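Local coordinates for putative uncharacterized protein (Chaetomium thermophilum, PDB 5T8V) that probably acts as a cohesin loader that associates with chromatin, this chain being the C-terminal HEAT-repeat fragment of the Scc2 protein, at residues L280-R293 / P400-F412. Numbering follows the deposited sequence.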
ATOM      1  N   LEU A 280      -3.367 -19.552  31.756  1.00 31.23           N
ATOM      2  CA  LEU A 280      -3.006 -19.291  30.371  1.00 32.98           C
ATOM      3  C   LEU A 280      -2.193 -20.421  29.755  1.00 36.58           C
ATOM      4  O   LEU A 280      -2.088 -20.485  28.525  1.00 38.26           O
ATOM      5  CB  LEU A 280      -2.230 -17.976  30.267  1.00 32.46           C
ATOM      6  CG  LEU A 280      -3.025 -16.708  30.598  1.00 30.90           C
ATOM      7  CD1 LEU A 280      -2.114 -15.489  30.603  1.00 30.19           C
ATOM      8  CD2 LEU A 280      -4.172 -16.504  29.616  1.00 31.13           C
ATOM      9  N   THR A 281      -1.619 -21.309  30.569  1.00 42.75           N
ATOM     10  CA  THR A 281      -0.929 -22.476  30.029  1.00 45.83           C
ATOM     11  C   THR A 281      -1.842 -23.688  29.937  1.00 46.19           C
ATOM     12  O   THR A 281      -1.679 -24.509  29.026  1.00 47.89           O
ATOM     13  CB  THR A 281       0.294 -22.824  30.883  1.00 48.04           C
ATOM     14  OG1 THR A 281      -0.119 -23.100  32.224  1.00 48.50           O
ATOM     15  CG2 THR A 281       1.283 -21.673  30.891  1.00 48.37           C
ATOM     16  N   SER A 282      -2.796 -23.823  30.860  1.00 40.75           N
ATOM     17  CA  SER A 282      -3.823 -24.848  30.713  1.00 41.79           C
ATOM     18  C   SER A 282      -4.544 -24.700  29.380  1.00 43.16           C
ATOM     19  O   SER A 282      -4.840 -25.697  28.709  1.00 43.86           O
ATOM     20  CB  SER A 282      -4.818 -24.763  31.870  1.00 40.32           C
ATOM     21  OG  SER A 282      -4.180 -24.999  33.113  1.00 40.88           O
ATOM     22  N   LEU A 283      -4.825 -23.459  28.978  1.00 50.59           N
ATOM     23  CA  LEU A 283      -5.470 -23.210  27.694  1.00 52.13           C
ATOM     24  C   LEU A 283      -4.620 -23.710  26.534  1.00 55.28           C
ATOM     25  O   LEU A 283      -5.155 -24.051  25.474  1.00 56.70           O
ATOM     26  CB  LEU A 283      -5.748 -21.715  27.539  1.00 51.55           C
ATOM     27  CG  LEU A 283      -6.331 -21.254  26.201  1.00 52.91           C
ATOM     28  CD1 LEU A 283      -7.739 -21.792  26.007  1.00 53.02           C
ATOM     29  CD2 LEU A 283      -6.304 -19.735  26.115  1.00 52.18           C
ATOM     30  N   GLU A 284      -3.299 -23.757  26.712  1.00 60.69           N
ATOM     31  CA  GLU A 284      -2.412 -24.188  25.640  1.00 64.00           C
ATOM     32  C   GLU A 284      -2.401 -25.702  25.477  1.00 66.71           C
ATOM     33  O   GLU A 284      -2.191 -26.197  24.364  1.00 67.98           O
ATOM     34  CB  GLU A 284      -0.996 -23.678  25.910  1.00 64.99           C
ATOM     35  CG  GLU A 284      -0.068 -23.724  24.712  1.00 67.53           C
ATOM     36  CD  GLU A 284       1.266 -23.057  24.994  1.00 68.41           C
ATOM     37  OE1 GLU A 284       1.507 -22.685  26.164  1.00 66.79           O
ATOM     38  OE2 GLU A 284       2.069 -22.898  24.048  1.00 69.95           O
ATOM     39  N   LYS A 285      -2.627 -26.448  26.557  1.00 61.87           N
ATOM     40  CA  LYS A 285      -2.581 -27.909  26.528  1.00 65.57           C
ATOM     41  C   LYS A 285      -3.940 -28.526  26.233  1.00 66.75           C
ATOM     42  O   LYS A 285      -4.329 -29.511  26.869  1.00 67.27           O
ATOM     43  CB  LYS A 285      -2.033 -28.427  27.855  1.00 66.39           C
ATOM     44  CG  LYS A 285      -0.714 -27.791  28.285  1.00 66.95           C
ATOM     45  CD  LYS A 285       0.394 -28.040  27.270  1.00 70.24           C
ATOM     46  CE  LYS A 285       1.685 -27.348  27.673  1.00 71.04           C
ATOM     47  NZ  LYS A 285       2.706 -27.401  26.589  1.00 73.30           N
ATOM     48  N   LEU A 286      -4.680 -27.980  25.273  1.00 74.85           N
ATOM     49  CA  LEU A 286      -6.006 -28.472  24.934  1.00 76.90           C
ATOM     50  C   LEU A 286      -6.178 -28.466  23.422  1.00 81.37           C
ATOM     51  O   LEU A 286      -5.616 -27.602  22.736  1.00 81.42           O
ATOM     52  CB  LEU A 286      -7.110 -27.611  25.569  1.00 73.59           C
ATOM     53  CG  LEU A 286      -7.146 -27.546  27.096  1.00 71.26           C
ATOM     54  CD1 LEU A 286      -8.149 -26.497  27.554  1.00 68.68           C
ATOM     55  CD2 LEU A 286      -7.484 -28.903  27.695  1.00 72.13           C
ATOM     56  N   PRO A 287      -6.948 -29.408  22.875  1.00 78.20           N
ATOM     57  CA  PRO A 287      -7.236 -29.370  21.436  1.00 80.70           C
ATOM     58  C   PRO A 287      -8.009 -28.113  21.064  1.00 80.61           C
ATOM     59  O   PRO A 287      -8.752 -27.552  21.872  1.00 79.67           O
ATOM     60  CB  PRO A 287      -8.070 -30.636  21.201  1.00 82.10           C
ATOM     61  CG  PRO A 287      -8.620 -30.993  22.543  1.00 79.87           C
ATOM     62  CD  PRO A 287      -7.590 -30.560  23.534  1.00 78.59           C
ATOM     63  N   LEU A 288      -7.825 -27.673  19.815  1.00 97.24           N
ATOM     64  CA  LEU A 288      -8.439 -26.424  19.373  1.00 97.19           C
ATOM     65  C   LEU A 288      -9.955 -26.458  19.515  1.00 96.75           C
ATOM     66  O   LEU A 288     -10.585 -25.404  19.666  1.00 95.27           O
ATOM     67  CB  LEU A 288      -8.047 -26.134  17.923  1.00100.08           C
ATOM     68  CG  LEU A 288      -8.377 -24.732  17.398  1.00 99.59           C
ATOM     69  CD1 LEU A 288      -7.316 -24.284  16.403  1.00100.70           C
ATOM     70  CD2 LEU A 288      -9.757 -24.678  16.750  1.00 99.90           C
ATOM     71  N   GLY A 289     -10.557 -27.648  19.477  1.00 76.65           N
ATOM     72  CA  GLY A 289     -12.001 -27.746  19.607  1.00 74.14           C
ATOM     73  C   GLY A 289     -12.545 -27.030  20.826  1.00 67.19           C
ATOM     74  O   GLY A 289     -13.709 -26.623  20.845  1.00 62.03           O
ATOM     75  N   LYS A 290     -11.716 -26.865  21.861  1.00 87.03           N
ATOM     76  CA  LYS A 290     -12.145 -26.158  23.063  1.00 82.01           C
ATOM     77  C   LYS A 290     -11.979 -24.652  22.920  1.00 77.83           C
ATOM     78  O   LYS A 290     -12.720 -23.888  23.551  1.00 75.72           O
ATOM     79  CB  LYS A 290     -11.353 -26.641  24.281  1.00 82.81           C
ATOM     80  CG  LYS A 290     -11.063 -28.146  24.335  1.00 84.26           C
ATOM     81  CD  LYS A 290     -11.983 -28.892  25.290  1.00 84.37           C
ATOM     82  CE  LYS A 290     -11.404 -30.267  25.609  1.00 86.38           C
ATOM     83  NZ  LYS A 290     -12.284 -31.111  26.460  1.00 86.23           N
ATOM     84  N   ARG A 291     -11.027 -24.206  22.097  1.00 75.67           N
ATOM     85  CA  ARG A 291     -10.771 -22.781  21.920  1.00 72.68           C
ATOM     86  C   ARG A 291     -11.942 -22.041  21.285  1.00 70.95           C
ATOM     87  O   ARG A 291     -11.879 -20.813  21.163  1.00 70.10           O
ATOM     88  CB  ARG A 291      -9.522 -22.573  21.058  1.00 73.37           C
ATOM     89  CG  ARG A 291      -8.245 -23.149  21.648  1.00 73.11           C
ATOM     90  CD  ARG A 291      -7.052 -22.837  20.758  1.00 74.32           C
ATOM     91  NE  ARG A 291      -5.859 -23.588  21.136  1.00 75.74           N
ATOM     92  CZ  ARG A 291      -4.703 -23.536  20.479  1.00 77.36           C
ATOM     93  NH1 ARG A 291      -4.576 -22.765  19.407  1.00 77.65           N
ATOM     94  NH2 ARG A 291      -3.669 -24.257  20.896  1.00 77.91           N
ATOM     95  N   ALA A 292     -12.993 -22.745  20.873  1.00 52.81           N
ATOM     96  CA  ALA A 292     -14.150 -22.087  20.290  1.00 50.98           C
ATOM     97  C   ALA A 292     -14.769 -21.110  21.286  1.00 46.07           C
ATOM     98  O   ALA A 292     -14.627 -21.241  22.506  1.00 43.84           O
ATOM     99  CB  ALA A 292     -15.187 -23.122  19.852  1.00 53.00           C
ATOM    100  N   ARG A 293     -15.468 -20.113  20.744  1.00 53.55           N
ATOM    101  CA  ARG A 293     -16.099 -19.068  21.550  1.00 49.44           C
ATOM    102  C   ARG A 293     -17.472 -19.571  21.980  1.00 47.94           C
ATOM    103  O   ARG A 293     -18.470 -19.407  21.277  1.00 49.58           O
ATOM    104  CB  ARG A 293     -16.186 -17.768  20.761  1.00 49.28           C
ATOM    105  CG  ARG A 293     -14.856 -17.331  20.164  1.00 49.77           C
ATOM    106  CD  ARG A 293     -14.989 -16.035  19.389  1.00 50.58           C
ATOM    107  NE  ARG A 293     -13.701 -15.567  18.879  1.00 51.37           N
ATOM    108  CZ  ARG A 293     -13.187 -15.896  17.697  1.00 53.02           C
ATOM    109  NH1 ARG A 293     -13.843 -16.707  16.875  1.00 54.22           N
ATOM    110  NH2 ARG A 293     -12.007 -15.409  17.333  1.00 52.91           N
ATOM    111  N   PRO A 400       2.371 -21.459  16.959  1.00 86.26           N
ATOM    112  CA  PRO A 400       2.380 -22.124  18.263  1.00 86.71           C
ATOM    113  C   PRO A 400       1.440 -21.455  19.265  1.00 84.10           C
ATOM    114  O   PRO A 400       0.326 -21.937  19.468  1.00 81.27           O
ATOM    115  CB  PRO A 400       3.843 -21.999  18.699  1.00 86.51           C
ATOM    116  CG  PRO A 400       4.371 -20.767  17.958  1.00 85.74           C
ATOM    117  CD  PRO A 400       3.350 -20.362  16.918  1.00 85.24           C
ATOM    118  N   TYR A 401       1.886 -20.355  19.874  1.00 65.06           N
ATOM    119  CA  TYR A 401       1.068 -19.619  20.828  1.00 60.69           C
ATOM    120  C   TYR A 401       0.504 -18.327  20.260  1.00 56.43           C
ATOM    121  O   TYR A 401      -0.458 -17.789  20.820  1.00 53.96           O
ATOM    122  CB  TYR A 401       1.878 -19.285  22.085  1.00 63.69           C
ATOM    123  CG  TYR A 401       1.014 -18.844  23.243  1.00 62.83           C
ATOM    124  CD1 TYR A 401       0.525 -19.768  24.155  1.00 63.39           C
ATOM    125  CD2 TYR A 401       0.674 -17.506  23.418  1.00 60.78           C
ATOM    126  CE1 TYR A 401      -0.270 -19.377  25.213  1.00 61.78           C
ATOM    127  CE2 TYR A 401      -0.120 -17.105  24.476  1.00 59.19           C
ATOM    128  CZ  TYR A 401      -0.590 -18.046  25.370  1.00 59.72           C
ATOM    129  OH  TYR A 401      -1.382 -17.665  26.427  1.00 58.26           O
ATOM    130  N   ARG A 402       1.075 -17.818  19.168  1.00 59.65           N
ATOM    131  CA  ARG A 402       0.603 -16.561  18.603  1.00 55.69           C
ATOM    132  C   ARG A 402      -0.884 -16.613  18.279  1.00 52.72           C
ATOM    133  O   ARG A 402      -1.565 -15.579  18.314  1.00 51.69           O
ATOM    134  CB  ARG A 402       1.409 -16.226  17.350  1.00 57.55           C
ATOM    135  CG  ARG A 402       1.255 -14.797  16.888  1.00 58.55           C
ATOM    136  CD  ARG A 402       2.057 -14.548  15.628  1.00 62.49           C
ATOM    137  NE  ARG A 402       1.936 -13.166  15.183  1.00 61.73           N
ATOM    138  CZ  ARG A 402       0.840 -12.650  14.635  1.00 59.14           C
ATOM    139  NH1 ARG A 402      -0.242 -13.397  14.467  1.00 58.63           N
ATOM    140  NH2 ARG A 402       0.824 -11.382  14.257  1.00 57.24           N
ATOM    141  N   ASN A 403      -1.409 -17.800  17.967  1.00 52.29           N
ATOM    142  CA  ASN A 403      -2.830 -17.917  17.662  1.00 50.51           C
ATOM    143  C   ASN A 403      -3.690 -17.655  18.890  1.00 47.04           C
ATOM    144  O   ASN A 403      -4.793 -17.112  18.768  1.00 45.70           O
ATOM    145  CB  ASN A 403      -3.133 -19.300  17.090  1.00 54.19           C
ATOM    146  CG  ASN A 403      -4.562 -19.423  16.597  1.00 54.86           C
ATOM    147  OD1 ASN A 403      -5.412 -20.016  17.262  1.00 55.43           O
ATOM    148  ND2 ASN A 403      -4.836 -18.851  15.429  1.00 54.21           N
ATOM    149  N   LEU A 404      -3.208 -18.027  20.077  1.00 43.41           N
ATOM    150  CA  LEU A 404      -3.959 -17.739  21.293  1.00 40.42           C
ATOM    151  C   LEU A 404      -3.934 -16.249  21.608  1.00 37.11           C
ATOM    152  O   LEU A 404      -4.937 -15.690  22.063  1.00 36.80           O
ATOM    153  CB  LEU A 404      -3.403 -18.548  22.460  1.00 41.24           C
ATOM    154  CG  LEU A 404      -3.564 -20.059  22.294  1.00 45.65           C
ATOM    155  CD1 LEU A 404      -2.275 -20.692  21.793  1.00 47.64           C
ATOM    156  CD2 LEU A 404      -4.011 -20.691  23.596  1.00 45.70           C
ATOM    157  N   LEU A 405      -2.796 -15.591  21.379  1.00 22.18           N
ATOM    158  CA  LEU A 405      -2.758 -14.136  21.460  1.00 20.00           C
ATOM    159  C   LEU A 405      -3.779 -13.521  20.513  1.00 19.55           C
ATOM    160  O   LEU A 405      -4.532 -12.616  20.895  1.00 18.16           O
ATOM    161  CB  LEU A 405      -1.349 -13.636  21.142  1.00 20.39           C
ATOM    162  CG  LEU A 405      -1.168 -12.144  20.844  1.00 19.30           C
ATOM    163  CD1 LEU A 405      -1.750 -11.281  21.944  1.00 17.61           C
ATOM    164  CD2 LEU A 405       0.305 -11.828  20.658  1.00 20.07           C
ATOM    165  N   ASP A 406      -3.826 -14.008  19.270  1.00 28.88           N
ATOM    166  CA  ASP A 406      -4.809 -13.501  18.316  1.00 29.36           C
ATOM    167  C   ASP A 406      -6.228 -13.689  18.835  1.00 29.68           C
ATOM    168  O   ASP A 406      -7.062 -12.781  18.725  1.00 29.27           O
ATOM    169  CB  ASP A 406      -4.639 -14.194  16.964  1.00 32.32           C
ATOM    170  CG  ASP A 406      -3.405 -13.725  16.215  1.00 34.93           C
ATOM    171  OD1 ASP A 406      -2.938 -12.595  16.475  1.00 34.76           O
ATOM    172  OD2 ASP A 406      -2.908 -14.485  15.357  1.00 37.55           O
ATOM    173  N   LEU A 407      -6.525 -14.859  19.406  1.00 35.57           N
ATOM    174  CA  LEU A 407      -7.870 -15.121  19.910  1.00 36.62           C
ATOM    175  C   LEU A 407      -8.215 -14.190  21.067  1.00 34.62           C
ATOM    176  O   LEU A 407      -9.316 -13.626  21.122  1.00 35.20           O
ATOM    177  CB  LEU A 407      -7.985 -16.583  20.343  1.00 41.05           C
ATOM    178  CG  LEU A 407      -8.405 -17.568  19.251  1.00 44.74           C
ATOM    179  CD1 LEU A 407      -8.155 -18.998  19.699  1.00 46.96           C
ATOM    180  CD2 LEU A 407      -9.871 -17.371  18.898  1.00 44.81           C
ATOM    181  N   PHE A 408      -7.285 -14.024  22.009  1.00 26.00           N
ATOM    182  CA  PHE A 408      -7.508 -13.093  23.108  1.00 22.91           C
ATOM    183  C   PHE A 408      -7.784 -11.693  22.582  1.00 19.99           C
ATOM    184  O   PHE A 408      -8.734 -11.031  23.015  1.00 17.72           O
ATOM    185  CB  PHE A 408      -6.300 -13.083  24.045  1.00 23.46           C
ATOM    186  CG  PHE A 408      -6.291 -14.209  25.037  1.00 25.46           C
ATOM    187  CD1 PHE A 408      -7.292 -14.319  25.986  1.00 25.75           C
ATOM    188  CD2 PHE A 408      -5.274 -15.149  25.030  1.00 27.54           C
ATOM    189  CE1 PHE A 408      -7.286 -15.351  26.903  1.00 27.62           C
ATOM    190  CE2 PHE A 408      -5.260 -16.183  25.944  1.00 29.02           C
ATOM    191  CZ  PHE A 408      -6.266 -16.284  26.883  1.00 29.10           C
ATOM    192  N   VAL A 409      -6.964 -11.224  21.642  1.00 21.11           N
ATOM    193  CA  VAL A 409      -7.170  -9.888  21.096  1.00 20.64           C
ATOM    194  C   VAL A 409      -8.548  -9.784  20.458  1.00 20.68           C
ATOM    195  O   VAL A 409      -9.265  -8.799  20.659  1.00 19.01           O
ATOM    196  CB  VAL A 409      -6.050  -9.538  20.098  1.00 20.53           C
ATOM    197  CG1 VAL A 409      -6.349  -8.221  19.384  1.00 20.17           C
ATOM    198  CG2 VAL A 409      -4.717  -9.443  20.824  1.00 19.85           C
ATOM    199  N   GLU A 410      -8.947 -10.798  19.692  1.00 32.88           N
ATOM    200  CA  GLU A 410     -10.256 -10.763  19.048  1.00 34.97           C
ATOM    201  C   GLU A 410     -11.373 -10.645  20.079  1.00 32.39           C
ATOM    202  O   GLU A 410     -12.292  -9.829  19.928  1.00 31.96           O
ATOM    203  CB  GLU A 410     -10.446 -12.007  18.181  1.00 40.63           C
ATOM    204  CG  GLU A 410      -9.639 -11.987  16.890  1.00 45.79           C
ATOM    205  CD  GLU A 410      -9.807 -13.257  16.078  1.00 50.59           C
ATOM    206  OE1 GLU A 410      -9.020 -14.207  16.282  1.00 52.40           O
ATOM    207  OE2 GLU A 410     -10.734 -13.308  15.242  1.00 52.78           O
ATOM    208  N   ASP A 411     -11.307 -11.447  21.145  1.00 21.88           N
ATOM    209  CA  ASP A 411     -12.349 -11.381  22.166  1.00 20.76           C
ATOM    210  C   ASP A 411     -12.350 -10.029  22.874  1.00 19.68           C
ATOM    211  O   ASP A 411     -13.417  -9.460  23.137  1.00 19.63           O
ATOM    212  CB  ASP A 411     -12.171 -12.516  23.171  1.00 20.95           C
ATOM    213  CG  ASP A 411     -12.599 -13.856  22.611  1.00 24.22           C
ATOM    214  OD1 ASP A 411     -12.620 -14.003  21.372  1.00 26.29           O
ATOM    215  OD2 ASP A 411     -12.922 -14.760  23.407  1.00 24.88           O
ATOM    216  N   PHE A 412     -11.166  -9.498  23.191  1.00 13.37           N
ATOM    217  CA  PHE A 412     -11.095  -8.190  23.834  1.00 12.15           C
ATOM    218  C   PHE A 412     -11.710  -7.112  22.949  1.00 11.88           C
ATOM    219  O   PHE A 412     -12.460  -6.256  23.431  1.00 11.25           O
ATOM    220  CB  PHE A 412      -9.641  -7.844  24.166  1.00 11.78           C
ATOM    221  CG  PHE A 412      -8.967  -8.829  25.089  1.00 12.13           C
ATOM    222  CD1 PHE A 412      -9.708  -9.649  25.922  1.00 12.39           C
ATOM    223  CD2 PHE A 412      -7.585  -8.928  25.121  1.00 12.35           C
ATOM    224  CE1 PHE A 412      -9.082 -10.550  26.767  1.00 12.85           C
ATOM    225  CE2 PHE A 412      -6.955  -9.824  25.963  1.00 12.81           C
ATOM    226  CZ  PHE A 412      -7.704 -10.636  26.785  1.00 13.05           C
TER
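Tyr401 turns the edge of its ring to Glu284, whose CD comes to 3.5 Å from Tyr401 CD1 with the carboxylate tilted 71° to the ring; Leu280 O lies at the same ring's edge, and Leu404 CB from the helix sits over the centre of one face. This is a helix-and-loop contact within the largely helical HEAT-repeat fragment: the C-terminal part of helix 272-282 and the loop that follows pack along helix 402-414. On the Arg291 guanidinium, Leu404 CD1 rests 3.6 Å above the plane, toward the rim, while Asn403 OD1 lies at the edge, a long 3.6 Å from NH1. Leu407 CD2 covers one face of the Arg293 guanidinium, and Asp411 OD1 meets its edge.

At the loop's far end Arg293 forms a salt-bridge network. Its chain is extended from CG to NE, and the last torsion (chi4 90°) swings the guanidinium across that line. NE donates to the syn lone pair of Asp411 OD1 at 3.1 Å (N-H...O 154°), close to the guanidinium plane, while NH2 pairs with Glu410 OE2 at 3.2 Å. Asp411 OD2 is hydrogen-bonded to Gln304 N and Ser307 OG, so both oxygens of the carboxylate are held. A methionine in place of Arg293 would probably leave both acids without this positive partner and cost the loop its polar tie to the helix.

Glu284 has its own mate outside the contact, a salt bridge to Arg389 of helix 357-391. The apolar centre is made by leucines and Phe408. Leu283 and Leu404 meet tip to tip, CG to CD2 at 3.5 Å, with Val306 of helix 305-315 and Phe233 also against Leu283. Leu280 CD2 and Leu283 CD2 both converge on Phe408 CZ, each 3.5 Å from it.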